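Local coordinates for protein troponin C (Chlamys nipponensis akazara, PDB 3TZ1) that senses calcium in striated muscle as the calcium-binding subunit of troponin, here its C-terminal domain, and abolishes troponin's inhibitory action on actin filaments once calcium binds, at residues 17-20 with 24-27; 52-57 with 62-67. All coordinates share one frame; numbering follows the deposited sequence.

Contact 1: residues 17-20 with 24-27; sequences DKEK and IKVD
Asp17 and Ile24 meet at the inner end of the loop of the first EF-hand in this domain, and Glu19 pairs with Lys25 at its outer edge. Helix 6-16 ends just before Asp17, and strand 24-25 leads into helix 26-36. The inner end is the packed part. Asp17 N lies 4.4 Å from Ile24 CG1. Both residues are buried, and Ile24 also rests on Phe13 and Leu16 of helix 6-16. The Asp17 carboxylate faces back into its own loop because CG stands anti to the backbone N (chi1 172°). There OD1 accepts from Lys21 N and OD2 from Gly22 N, so both oxygens serve the turn. A water bridges the middle of the contact. It accepts from Lys25 N at 3.0 Å and, weakly, from Lys18 N at 3.3 Å.

The outer side is loose and charged. The extended side chain of Glu19 crosses that of Lys25 at about a right angle. The Lys25 chain bends at chi3 and chi4, and its ammonium ends near the Glu19 carboxylate. The salt bridge from Glu19 OE2 to Lys25 NZ spans 3.6 Å, but the position of OE2 is doubtful. Glu19 OE1 forms a second salt bridge, with Lys21 NZ. With an alanine here, Lys25 and Lys21 would probably both lose their carboxylate mate, and the bent end of Lys25 would be free to turn. Lys18 sends its NZ away from the strand, to Val15 O and an acidic side chain of the bound peptide. The exposed Lys20 folds back over the turn. Its NZ gives a hydrogen bond of 2.8 Å to Asp17 O, tilted 29° from the carbonyl plane.

Contact 2: residues 52-57 with 62-67; sequences TDTDGS and YEEFKC. With CA (calcium ion), chain C.
Glu64 reaches from helix 62-70 to residues 52-57, the end of helix 42-52 and the start of the calcium loop, and the two segments share one calcium ion. Its carboxylate grips the metal with both oxygens, OE1 and OE2 each lying 2.6 Å from the calcium. From the loop, Asp53 OD1 and Asp55 OD1 each bind at 2.3 Å, and Ser57 OG binds at 2.7 Å. A water and the backbone oxygen of Thr59 bring the ligand atoms to seven. The acidic oxygens crowd together because the ion lies among them. The carboxylate planes of Asp53 and Glu64 are 71° apart, although their side chains run side by side.

The next layer sets these groups in place. Thr54 N gives a hydrogen bond of 3.1 Å to Glu64 OE2, coming from above the carboxylate plane. Thr54 OG1 adds a weak bond to the same oxygen. Glu64 OE1 is held by Asp61 N, so neither oxygen relies on the metal alone. Glu64 is extended beyond CG (chi2 174°), which carries the carboxylate from the helix to the calcium. Asp53 OD2 accepts from Gly58 N. Ser57 N makes weak bonds to both Asp53 OD1 and Asp55 OD1.

Farther out, the backbones are joined through a second water. It donates to Thr52 O and to Glu64 O, at 2.9 and 2.7 Å. Thr52 itself packs on Val60 and Leu29. A calcium loop between two helices, closed by a bidentate glutamate, is the hallmark of the canonical EF-hand.

In the fold
The two contacts lie in the paired EF-hands of one domain, with centres about 13 Å apart. Contact 1 is partly buried, with a solvent-facing side of lysines and a glutamate. Contact 2 is buried, and its carboxylates converge on calcium. Glu19 meets lysine ammonium groups, whereas the contact 2 carboxylates are probably offset by the metal. Asp17 uses backbone N-H groups instead. The short antiparallel sheet of strands 24-25 and 59-60 couples the loops, with backbone hydrogen bonds between Ile24 and Val60. Apolar groups also meet: Ile24 CD1 lies 3.9 Å from Phe65 CD1. The bound peptide is met by charge at contact 1 and by apolar packing, Phe65 included, at contact 2.

Contact 1: residues 17-20 with 24-27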
ATOM      1  N   ASP A  17       2.284  -2.920  -9.525  1.00 23.65           N
ATOM      2  CA  ASP A  17       2.959  -2.011 -10.434  1.00 23.44           C
ATOM      3  C   ASP A  17       2.332  -2.288 -11.779  1.00 29.86           C
ATOM      4  O   ASP A  17       2.773  -3.164 -12.527  1.00 28.87           O
ATOM      5  CB  ASP A  17       4.448  -2.377 -10.454  1.00 24.75           C
ATOM      6  CG  ASP A  17       5.240  -1.622 -11.513  1.00 24.89           C
ATOM      7  OD1 ASP A  17       4.722  -0.628 -12.062  1.00 27.44           O
ATOM      8  OD2 ASP A  17       6.394  -2.035 -11.780  1.00 29.31           O
ATOM      9  N   LYS A  18       1.359  -1.452 -12.127  1.00 28.62           N
ATOM     10  CA  LYS A  18       0.457  -1.747 -13.244  1.00 28.91           C
ATOM     11  C   LYS A  18       1.115  -1.405 -14.567  1.00 28.40           C
ATOM     12  O   LYS A  18       0.841  -2.028 -15.601  1.00 30.83           O
ATOM     13  CB  LYS A  18      -0.871  -0.982 -13.101  1.00 21.99           C
ATOM     14  CG  LYS A  18      -1.694  -1.342 -11.858  1.00 28.72           C
ATOM     15  CD  LYS A  18      -1.965  -2.834 -11.786  1.00 33.44           C
ATOM     16  CE  LYS A  18      -2.891  -3.202 -10.630  1.00 27.59           C
ATOM     17  NZ  LYS A  18      -3.040  -4.685 -10.549  1.00 26.56           N
ATOM     18  N   GLU A  19       1.983  -0.402 -14.530  1.00 30.70           N
ATOM     19  CA  GLU A  19       2.640   0.071 -15.742  1.00 30.57           C
ATOM     20  C   GLU A  19       4.004  -0.576 -15.928  1.00 30.93           C
ATOM     21  O   GLU A  19       4.703  -0.293 -16.901  1.00 32.47           O
ATOM     22  CB  GLU A  19       2.783   1.593 -15.699  1.00 34.01           C
ATOM     23  CG  GLU A  19       1.457   2.333 -15.674  1.00 44.63           C
ATOM     24  CD  GLU A  19       1.613   3.805 -15.330  1.00 54.91           C
ATOM     25  OE1 GLU A  19       2.754   4.311 -15.367  1.00 56.24           O
ATOM     26  OE2 GLU A  19       0.593   4.456 -15.014  1.00 60.15           O
ATOM     27  N   LYS A  20       4.378  -1.449 -14.995  1.00 25.53           N
ATOM     28  CA  LYS A  20       5.689  -2.096 -15.021  1.00 30.85           C
ATOM     29  C   LYS A  20       6.804  -1.056 -15.074  1.00 34.17           C
ATOM     30  O   LYS A  20       7.780  -1.208 -15.812  1.00 33.15           O
ATOM     31  CB  LYS A  20       5.804  -3.061 -16.211  1.00 30.54           C
ATOM     32  CG  LYS A  20       4.744  -4.149 -16.226  1.00 37.11           C
ATOM     33  CD  LYS A  20       4.625  -4.803 -14.851  1.00 44.73           C
ATOM     34  CE  LYS A  20       3.283  -5.509 -14.687  1.00 46.91           C
ATOM     35  NZ  LYS A  20       2.998  -5.849 -13.261  1.00 40.72           N
ATOM     36  N   ILE A  24       4.507   1.768  -7.547  1.00 20.25           N
ATOM     37  CA  ILE A  24       3.056   1.703  -7.444  1.00 22.80           C
ATOM     38  C   ILE A  24       2.547   3.144  -7.425  1.00 20.23           C
ATOM     39  O   ILE A  24       2.937   3.919  -6.572  1.00 24.02           O
ATOM     40  CB  ILE A  24       2.626   0.981  -6.153  1.00 23.27           C
ATOM     41  CG1 ILE A  24       3.249  -0.420  -6.098  1.00 25.52           C
ATOM     42  CG2 ILE A  24       1.103   0.893  -6.068  1.00 22.41           C
ATOM     43  CD1 ILE A  24       3.079  -1.115  -4.758  1.00 24.41           C
ATOM     44  N   LYS A  25       1.704   3.513  -8.386  1.00 20.11           N
ATOM     45  CA  LYS A  25       1.144   4.857  -8.412  1.00 24.53           C
ATOM     46  C   LYS A  25       0.214   5.031  -7.218  1.00 20.79           C
ATOM     47  O   LYS A  25      -0.456   4.088  -6.800  1.00 20.72           O
ATOM     48  CB  LYS A  25       0.387   5.109  -9.718  1.00 36.52           C
ATOM     49  CG  LYS A  25       1.275   5.163 -10.954  1.00 43.57           C
ATOM     50  CD  LYS A  25       0.446   5.070 -12.226  1.00 48.28           C
ATOM     51  CE  LYS A  25      -0.319   6.362 -12.517  1.00 54.42           C
ATOM     52  NZ  LYS A  25       0.559   7.452 -13.040  1.00 60.60           N
ATOM     53  N   VAL A  26       0.176   6.233  -6.665  1.00 21.24           N
ATOM     54  CA  VAL A  26      -0.644   6.479  -5.489  1.00 24.98           C
ATOM     55  C   VAL A  26      -2.142   6.279  -5.772  1.00 29.42           C
ATOM     56  O   VAL A  26      -2.914   5.962  -4.866  1.00 27.10           O
ATOM     57  CB  VAL A  26      -0.329   7.865  -4.878  1.00 27.34           C
ATOM     58  CG1 VAL A  26      -1.549   8.458  -4.203  1.00 43.80           C
ATOM     59  CG2 VAL A  26       0.849   7.740  -3.917  1.00 26.58           C
ATOM     60  N   ASP A  27      -2.545   6.434  -7.032  1.00 24.46           N
ATOM     61  CA  ASP A  27      -3.929   6.176  -7.426  1.00 28.09           C
ATOM     62  C   ASP A  27      -4.378   4.762  -7.059  1.00 23.22           C
ATOM     63  O   ASP A  27      -5.558   4.528  -6.789  1.00 25.50           O
ATOM     64  CB  ASP A  27      -4.111   6.371  -8.936  1.00 40.18           C
ATOM     65  CG  ASP A  27      -3.942   7.812  -9.366  1.00 53.60           C
ATOM     66  OD1 ASP A  27      -3.848   8.696  -8.483  1.00 54.83           O
ATOM     67  OD2 ASP A  27      -3.917   8.059 -10.594  1.00 57.28           O
TER
HETATM   68  O   HOH W   1       0.919   1.189 -10.159  1.00 21.07           O

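Contact 2: residues 52-57 with 62-67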
ATOM      1  N   THR A  52       2.725   6.150   3.294  1.00 26.78           N
ATOM      2  CA  THR A  52       3.331   5.181   2.387  1.00 27.79           C
ATOM      3  C   THR A  52       4.319   5.854   1.444  1.00 29.74           C
ATOM      4  O   THR A  52       5.481   5.452   1.338  1.00 29.68           O
ATOM      5  CB  THR A  52       2.288   4.415   1.572  1.00 25.21           C
ATOM      6  OG1 THR A  52       1.240   3.961   2.436  1.00 25.91           O
ATOM      7  CG2 THR A  52       2.936   3.216   0.896  1.00 24.69           C
ATOM      8  N   ASP A  53       3.820   6.839   0.703  1.00 26.97           N
ATOM      9  CA  ASP A  53       4.649   7.545  -0.247  1.00 25.01           C
ATOM     10  C   ASP A  53       5.255   8.689   0.549  1.00 33.43           C
ATOM     11  O   ASP A  53       4.668   9.769   0.699  1.00 37.00           O
ATOM     12  CB  ASP A  53       3.730   8.072  -1.357  1.00 28.17           C
ATOM     13  CG  ASP A  53       4.408   9.077  -2.260  1.00 25.45           C
ATOM     14  OD1 ASP A  53       5.638   9.001  -2.384  1.00 25.14           O
ATOM     15  OD2 ASP A  53       3.712   9.940  -2.848  1.00 25.88           O
ATOM     16  N   THR A  54       6.486   8.478   0.988  1.00 28.92           N
ATOM     17  CA  THR A  54       7.042   9.353   2.015  1.00 34.68           C
ATOM     18  C   THR A  54       7.706  10.597   1.440  1.00 34.75           C
ATOM     19  O   THR A  54       7.909  11.595   2.146  1.00 34.11           O
ATOM     20  CB  THR A  54       7.993   8.581   2.961  1.00 44.50           C
ATOM     21  OG1 THR A  54       8.906   7.792   2.189  1.00 46.29           O
ATOM     22  CG2 THR A  54       7.192   7.648   3.868  1.00 45.41           C
ATOM     23  N   ASP A  55       8.034  10.557   0.154  1.00 30.47           N
ATOM     24  CA  ASP A  55       8.623  11.736  -0.476  1.00 31.67           C
ATOM     25  C   ASP A  55       7.616  12.589  -1.257  1.00 35.17           C
ATOM     26  O   ASP A  55       7.984  13.597  -1.859  1.00 41.48           O
ATOM     27  CB  ASP A  55       9.878  11.397  -1.297  1.00 31.91           C
ATOM     28  CG  ASP A  55       9.635  10.316  -2.327  1.00 31.59           C
ATOM     29  OD1 ASP A  55       8.464  10.092  -2.665  1.00 23.29           O
ATOM     30  OD2 ASP A  55      10.609   9.690  -2.795  1.00 34.24           O
ATOM     31  N   GLY A  56       6.347  12.190  -1.227  1.00 32.76           N
ATOM     32  CA  GLY A  56       5.301  12.911  -1.933  1.00 38.14           C
ATOM     33  C   GLY A  56       5.509  12.937  -3.436  1.00 39.39           C
ATOM     34  O   GLY A  56       5.151  13.902  -4.107  1.00 40.79           O
ATOM     35  N   SER A  57       6.091  11.870  -3.971  1.00 36.34           N
ATOM     36  CA  SER A  57       6.376  11.814  -5.401  1.00 35.06           C
ATOM     37  C   SER A  57       5.156  11.357  -6.193  1.00 34.32           C
ATOM     38  O   SER A  57       5.124  11.456  -7.423  1.00 33.64           O
ATOM     39  CB  SER A  57       7.575  10.900  -5.680  1.00 31.52           C
ATOM     40  OG  SER A  57       7.218   9.529  -5.554  1.00 28.04           O
ATOM     41  N   TYR A  62      10.024   0.620  -4.289  1.00 26.30           N
ATOM     42  CA  TYR A  62      10.077  -0.638  -3.541  1.00 26.07           C
ATOM     43  C   TYR A  62      10.580  -0.432  -2.116  1.00 19.57           C
ATOM     44  O   TYR A  62      10.142  -1.107  -1.184  1.00 23.80           O
ATOM     45  CB  TYR A  62      10.922  -1.696  -4.258  1.00 28.40           C
ATOM     46  CG  TYR A  62      10.976  -3.014  -3.512  1.00 27.15           C
ATOM     47  CD1 TYR A  62      12.131  -3.411  -2.846  1.00 30.42           C
ATOM     48  CD2 TYR A  62       9.874  -3.854  -3.467  1.00 27.63           C
ATOM     49  CE1 TYR A  62      12.184  -4.612  -2.159  1.00 28.73           C
ATOM     50  CE2 TYR A  62       9.914  -5.056  -2.778  1.00 24.68           C
ATOM     51  CZ  TYR A  62      11.076  -5.430  -2.134  1.00 25.00           C
ATOM     52  OH  TYR A  62      11.122  -6.623  -1.449  1.00 30.53           O
ATOM     53  N   GLU A  63      11.493   0.514  -1.942  1.00 23.59           N
ATOM     54  CA  GLU A  63      12.007   0.790  -0.610  1.00 26.19           C
ATOM     55  C   GLU A  63      10.905   1.340   0.292  1.00 24.78           C
ATOM     56  O   GLU A  63      10.804   0.968   1.459  1.00 27.26           O
ATOM     57  CB  GLU A  63      13.188   1.754  -0.674  1.00 36.46           C
ATOM     58  CG  GLU A  63      13.830   2.016   0.663  1.00 51.33           C
ATOM     59  CD  GLU A  63      15.007   2.960   0.556  1.00 64.40           C
ATOM     60  OE1 GLU A  63      16.050   2.549   0.001  1.00 66.87           O
ATOM     61  OE2 GLU A  63      14.883   4.115   1.018  1.00 70.09           O
ATOM     62  N   GLU A  64      10.074   2.220  -0.252  1.00 24.43           N
ATOM     63  CA  GLU A  64       8.948   2.760   0.508  1.00 23.41           C
ATOM     64  C   GLU A  64       7.961   1.653   0.831  1.00 19.46           C
ATOM     65  O   GLU A  64       7.398   1.589   1.924  1.00 20.59           O
ATOM     66  CB  GLU A  64       8.250   3.869  -0.275  1.00 22.83           C
ATOM     67  CG  GLU A  64       9.097   5.104  -0.461  1.00 29.32           C
ATOM     68  CD  GLU A  64       8.432   6.109  -1.350  1.00 29.05           C
ATOM     69  OE1 GLU A  64       7.757   5.684  -2.318  1.00 24.44           O
ATOM     70  OE2 GLU A  64       8.555   7.317  -1.067  1.00 28.83           O
ATOM     71  N   PHE A  65       7.760   0.771  -0.136  1.00 18.54           N
ATOM     72  CA  PHE A  65       6.823  -0.324   0.029  1.00 19.07           C
ATOM     73  C   PHE A  65       7.312  -1.251   1.143  1.00 17.95           C
ATOM     74  O   PHE A  65       6.539  -1.670   2.001  1.00 20.16           O
ATOM     75  CB  PHE A  65       6.685  -1.080  -1.292  1.00 18.04           C
ATOM     76  CG  PHE A  65       5.574  -2.087  -1.302  1.00 16.67           C
ATOM     77  CD1 PHE A  65       4.264  -1.690  -1.112  1.00 17.80           C
ATOM     78  CD2 PHE A  65       5.844  -3.438  -1.525  1.00 19.71           C
ATOM     79  CE1 PHE A  65       3.226  -2.629  -1.132  1.00 22.67           C
ATOM     80  CE2 PHE A  65       4.819  -4.375  -1.539  1.00 19.34           C
ATOM     81  CZ  PHE A  65       3.509  -3.967  -1.349  1.00 22.77           C
ATOM     82  N   LYS A  66       8.611  -1.544   1.138  1.00 20.53           N
ATOM     83  CA  LYS A  66       9.194  -2.441   2.128  1.00 23.02           C
ATOM     84  C   LYS A  66       9.122  -1.844   3.526  1.00 26.67           C
ATOM     85  O   LYS A  66       8.811  -2.538   4.501  1.00 30.44           O
ATOM     86  CB  LYS A  66      10.643  -2.782   1.758  1.00 27.06           C
ATOM     87  CG  LYS A  66      11.294  -3.761   2.707  1.00 36.66           C
ATOM     88  CD  LYS A  66      12.626  -4.269   2.180  1.00 44.44           C
ATOM     89  CE  LYS A  66      13.198  -5.318   3.124  1.00 51.15           C
ATOM     90  NZ  LYS A  66      14.503  -5.861   2.654  1.00 56.26           N
ATOM     91  N   CYS A  67       9.404  -0.551   3.616  1.00 27.22           N
ATOM     92  CA  CYS A  67       9.341   0.165   4.885  1.00 30.85           C
ATOM     93  C   CYS A  67       7.964   0.022   5.515  1.00 26.17           C
ATOM     94  O   CYS A  67       7.843  -0.217   6.712  1.00 32.91           O
ATOM     95  CB  CYS A  67       9.666   1.644   4.683  1.00 34.91           C
ATOM     96  SG  CYS A  67      11.432   1.996   4.510  1.00 52.89           S
TER
HETATM   97 CA    CA C   1       7.553   8.053  -3.331  1.00 27.32          CA
HETATM   98  O   HOH W   2       6.793   3.782   3.334  1.00 24.82           O
HETATM   99  O   HOH W   3       9.710   7.279  -4.619  1.00 35.54           O